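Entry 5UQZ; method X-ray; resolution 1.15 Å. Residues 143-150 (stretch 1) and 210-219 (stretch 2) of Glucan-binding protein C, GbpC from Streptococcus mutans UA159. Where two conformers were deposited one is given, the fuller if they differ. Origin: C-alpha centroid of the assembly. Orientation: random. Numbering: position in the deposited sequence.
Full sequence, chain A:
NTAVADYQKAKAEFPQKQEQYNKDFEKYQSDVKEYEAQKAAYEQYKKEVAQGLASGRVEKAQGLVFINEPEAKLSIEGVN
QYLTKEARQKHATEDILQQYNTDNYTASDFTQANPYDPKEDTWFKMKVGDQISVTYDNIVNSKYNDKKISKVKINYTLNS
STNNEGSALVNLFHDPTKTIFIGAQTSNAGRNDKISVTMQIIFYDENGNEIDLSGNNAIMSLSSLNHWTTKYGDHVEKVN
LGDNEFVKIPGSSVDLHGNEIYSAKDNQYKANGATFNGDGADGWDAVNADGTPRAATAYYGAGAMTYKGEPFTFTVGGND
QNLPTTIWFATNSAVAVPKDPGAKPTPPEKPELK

Stretch 1 (143-150) KYNDKKIS
Stretch 2 210-219: EIDLSGNNAI

A tight hairpin in stretch 1 inserts one tyrosine, Tyr144, into the irregular loop of stretch 2, and two hydrogen bonds, each involving a side chain, fasten this largely apolar contact.

Both stretches belong to one chain, and touching residues are at least 62 positions apart in sequence. Together they bury 397 Å² between them, summed over both sides.

Stretch 1 reverses direction through a type I' turn from Tyr144 to Lys147. Asn145 (phi/psi 46/49) and Asp146 (68/11) occupy the two central positions, both with positive phi. The turn is closed in both directions: Tyr144 N donates to Lys147 O at 2.9 Å, and Lys147 N donates to Tyr144 O at 2.8 Å. Tyr144 is extended, at -136/121. Lys143 points away from stretch 2. Its side chain (chi1 p, then t, t, t) carries Lys143 NZ to Asp146 OD1 at 2.9 Å, a salt bridge from the first strand to the turn.

Stretch 2 approaches as extended chain at Ile211 (-92/125) and Asp212 (-72/123). It then folds into a type I turn from Leu213 to Asn216, with Asn216 N bonded to Leu213 O at 3.0 Å. Ser214 and Gly215 lie at -81/6 and -75/-7, and Asn216 turns to positive phi at 65/34. Asp212, with chi1 t, braces the start of this turn: Asp212 OD1 accepts from Ser214 OG at 2.8 Å and from Ser214 N at 2.9 Å. Asn217 follows at -105/5.

The backbones do not pair as strands. Here the two chains run in opposite directions, Tyr144 beside Ala218 and Asn145 beside Asn217. The nearest CA atoms are 7.3 Å apart for Tyr144 and Ala218 and 7.4 Å for Asn145 and Asn217, which leaves room for side chains between them.

Tyr144 is buried and has the largest covered area, 124 Å². Its rotamer is chi1 173° (t), chi2 79°. Leu213 (m, t) starts sideways but brings CD2 over one ring face. Leu213 CD2 lies 3.7 Å from the centroid of the Tyr144 ring and 6° off its normal, a CH-pi contact. At the ring edge, Ala218 N is 3.6 Å from Tyr144 CE1; Ala218 CB is 3.8 Å from the same CE1. Ile211 (m, t) points toward stretch 1 and places Ile211 CG2 3.5 Å from Tyr144 CD2. On its other branch, Ile211 CD1 lies 3.9 Å from Ile149 CG1. Ile149 (m, t) thus extends the apolar patch beyond the ring.

The side chain of Tyr144 reaches far enough to bring OH to the loop backbone. Asn217 N donates to Tyr144 OH at 3.3 Å, with an angle of 148°. The bond is long, but it gives the hydroxyl of this buried residue a polar partner.

The second bond joins two amide side chains. Asn145 (chi1 -79°, m; chi2 -11°) and Asn217 (chi1 -59°, m; chi2 114°) both point toward the other stretch. Asn145 ND2 donates to Asn217 OD1 at 2.9 Å and 167°, short and nearly straight. Asn217 ND2 is hydrogen-bonded elsewhere in the structure.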

# COMPACT_ATOMS: atom_id res chain seq x y z
N LYS A 143 -13.13 -10.61 13.34
CA LYS A 143 -13.37 -10.67 14.78
C LYS A 143 -12.29 -9.86 15.47
O LYS A 143 -11.22 -9.59 14.90
CB LYS A 143 -13.36 -12.11 15.29
CG LYS A 143 -12.05 -12.80 15.17
CD LYS A 143 -12.07 -14.18 15.85
CE LYS A 143 -10.67 -14.83 15.73
NZ LYS A 143 -10.49 -15.97 16.69
N TYR A 144 -12.56 -9.53 16.73
CA TYR A 144 -11.53 -8.91 17.59
C TYR A 144 -11.61 -9.60 18.94
O TYR A 144 -12.65 -9.54 19.59
CB TYR A 144 -11.79 -7.40 17.75
CG TYR A 144 -10.85 -6.82 18.76
CD1 TYR A 144 -9.52 -6.52 18.42
CD2 TYR A 144 -11.27 -6.59 20.06
CE1 TYR A 144 -8.62 -6.02 19.38
CE2 TYR A 144 -10.39 -6.06 21.02
CZ TYR A 144 -9.04 -5.78 20.68
OH TYR A 144 -8.14 -5.24 21.57
N ASN A 145 -10.51 -10.19 19.37
CA ASN A 145 -10.47 -10.91 20.66
C ASN A 145 -11.69 -11.81 20.82
O ASN A 145 -12.38 -11.82 21.85
CB ASN A 145 -10.30 -9.92 21.82
CG ASN A 145 -8.84 -9.46 21.97
OD1 ASN A 145 -7.93 -10.01 21.35
ND2 ASN A 145 -8.64 -8.43 22.79
N ASP A 146 -11.97 -12.60 19.78
CA ASP A 146 -13.07 -13.56 19.80
C ASP A 146 -14.46 -12.92 19.82
O ASP A 146 -15.44 -13.67 20.01
CB ASP A 146 -12.88 -14.62 20.88
CG ASP A 146 -11.74 -15.52 20.59
OD1 ASP A 146 -11.27 -15.61 19.44
OD2 ASP A 146 -11.32 -16.20 21.56
N LYS A 147 -14.58 -11.63 19.61
CA LYS A 147 -15.87 -10.98 19.38
C LYS A 147 -16.03 -10.89 17.87
O LYS A 147 -15.31 -10.12 17.20
CB LYS A 147 -15.88 -9.58 20.00
CG LYS A 147 -15.68 -9.58 21.50
CD LYS A 147 -15.56 -8.13 22.01
CE LYS A 147 -15.52 -8.12 23.52
NZ LYS A 147 -15.85 -6.78 24.09
N LYS A 148 -17.01 -11.59 17.33
CA LYS A 148 -17.27 -11.44 15.90
C LYS A 148 -17.70 -10.00 15.63
O LYS A 148 -18.48 -9.41 16.40
CB LYS A 148 -18.39 -12.43 15.52
CG LYS A 148 -18.69 -12.45 14.00
CD LYS A 148 -19.70 -13.53 13.70
CE LYS A 148 -20.30 -13.36 12.32
NZ LYS A 148 -19.29 -13.51 11.19
N ILE A 149 -17.23 -9.46 14.52
CA ILE A 149 -17.52 -8.09 14.13
C ILE A 149 -18.71 -8.08 13.19
O ILE A 149 -18.72 -8.82 12.19
CB ILE A 149 -16.28 -7.46 13.50
CG1 ILE A 149 -15.21 -7.25 14.61
CG2 ILE A 149 -16.63 -6.13 12.84
CD1 ILE A 149 -13.79 -6.95 14.07
N SER A 150 -19.72 -7.25 13.51
CA SER A 150 -20.96 -7.20 12.73
C SER A 150 -21.01 -6.02 11.78
O SER A 150 -21.84 -6.03 10.85
CB SER A 150 -22.15 -7.08 13.67
OG SER A 150 -22.09 -5.81 14.36
N GLU A 210 -20.05 -0.72 20.18
CA GLU A 210 -18.67 -0.46 19.80
C GLU A 210 -17.74 -1.33 20.63
O GLU A 210 -17.92 -1.49 21.83
CB GLU A 210 -18.34 1.02 20.03
CG GLU A 210 -19.21 1.95 19.23
CD GLU A 210 -18.75 3.38 19.30
OE1 GLU A 210 -17.73 3.69 19.97
OE2 GLU A 210 -19.39 4.24 18.64
N ILE A 211 -16.69 -1.83 20.00
CA ILE A 211 -15.73 -2.71 20.66
C ILE A 211 -14.58 -1.88 21.23
O ILE A 211 -13.92 -1.12 20.52
CB ILE A 211 -15.22 -3.74 19.65
CG1 ILE A 211 -16.33 -4.67 19.26
CG2 ILE A 211 -14.06 -4.54 20.29
CD1 ILE A 211 -15.96 -5.68 18.15
N ASP A 212 -14.35 -2.06 22.54
CA ASP A 212 -13.23 -1.42 23.22
C ASP A 212 -11.91 -2.07 22.81
O ASP A 212 -11.72 -3.28 22.98
CB ASP A 212 -13.49 -1.61 24.73
CG ASP A 212 -12.42 -0.98 25.62
OD1 ASP A 212 -11.52 -0.29 25.14
OD2 ASP A 212 -12.50 -1.21 26.86
N LEU A 213 -10.99 -1.26 22.29
CA LEU A 213 -9.69 -1.72 21.80
C LEU A 213 -8.58 -1.53 22.82
O LEU A 213 -7.40 -1.72 22.49
CB LEU A 213 -9.35 -1.05 20.46
CG LEU A 213 -10.40 -1.24 19.37
CD1 LEU A 213 -9.92 -0.56 18.09
CD2 LEU A 213 -10.73 -2.73 19.08
N SER A 214 -8.93 -1.22 24.08
CA SER A 214 -7.84 -0.86 25.00
C SER A 214 -7.11 -2.05 25.60
O SER A 214 -6.21 -1.81 26.41
CB SER A 214 -8.29 0.13 26.07
OG SER A 214 -9.31 -0.45 26.86
N GLY A 215 -7.40 -3.27 25.18
CA GLY A 215 -6.51 -4.39 25.42
C GLY A 215 -5.28 -4.36 24.52
O GLY A 215 -4.37 -5.16 24.69
N ASN A 216 -5.25 -3.44 23.55
CA ASN A 216 -4.08 -3.25 22.71
C ASN A 216 -3.78 -4.46 21.85
O ASN A 216 -2.62 -4.76 21.54
CB ASN A 216 -2.86 -2.77 23.50
CG ASN A 216 -3.01 -1.36 23.98
OD1 ASN A 216 -4.02 -0.70 23.75
ND2 ASN A 216 -2.01 -0.88 24.72
N ASN A 217 -4.85 -5.15 21.40
CA ASN A 217 -4.68 -6.32 20.54
C ASN A 217 -5.03 -6.04 19.08
O ASN A 217 -5.02 -6.98 18.28
CB ASN A 217 -5.50 -7.50 21.07
CG ASN A 217 -5.10 -7.89 22.49
OD1 ASN A 217 -5.89 -7.75 23.43
ND2 ASN A 217 -3.85 -8.35 22.63
N ALA A 218 -5.35 -4.80 18.70
CA ALA A 218 -5.67 -4.54 17.29
C ALA A 218 -4.40 -4.08 16.61
O ALA A 218 -4.05 -2.89 16.62
CB ALA A 218 -6.80 -3.51 17.15
N ILE A 219 -3.69 -5.00 15.95
CA ILE A 219 -2.48 -4.64 15.23
C ILE A 219 -2.88 -4.44 13.78
O ILE A 219 -3.43 -5.36 13.14
CB ILE A 219 -1.36 -5.68 15.38
CG1 ILE A 219 -1.17 -6.12 16.85
CG2 ILE A 219 -0.04 -5.08 14.81
CD1 ILE A 219 -0.95 -5.00 17.84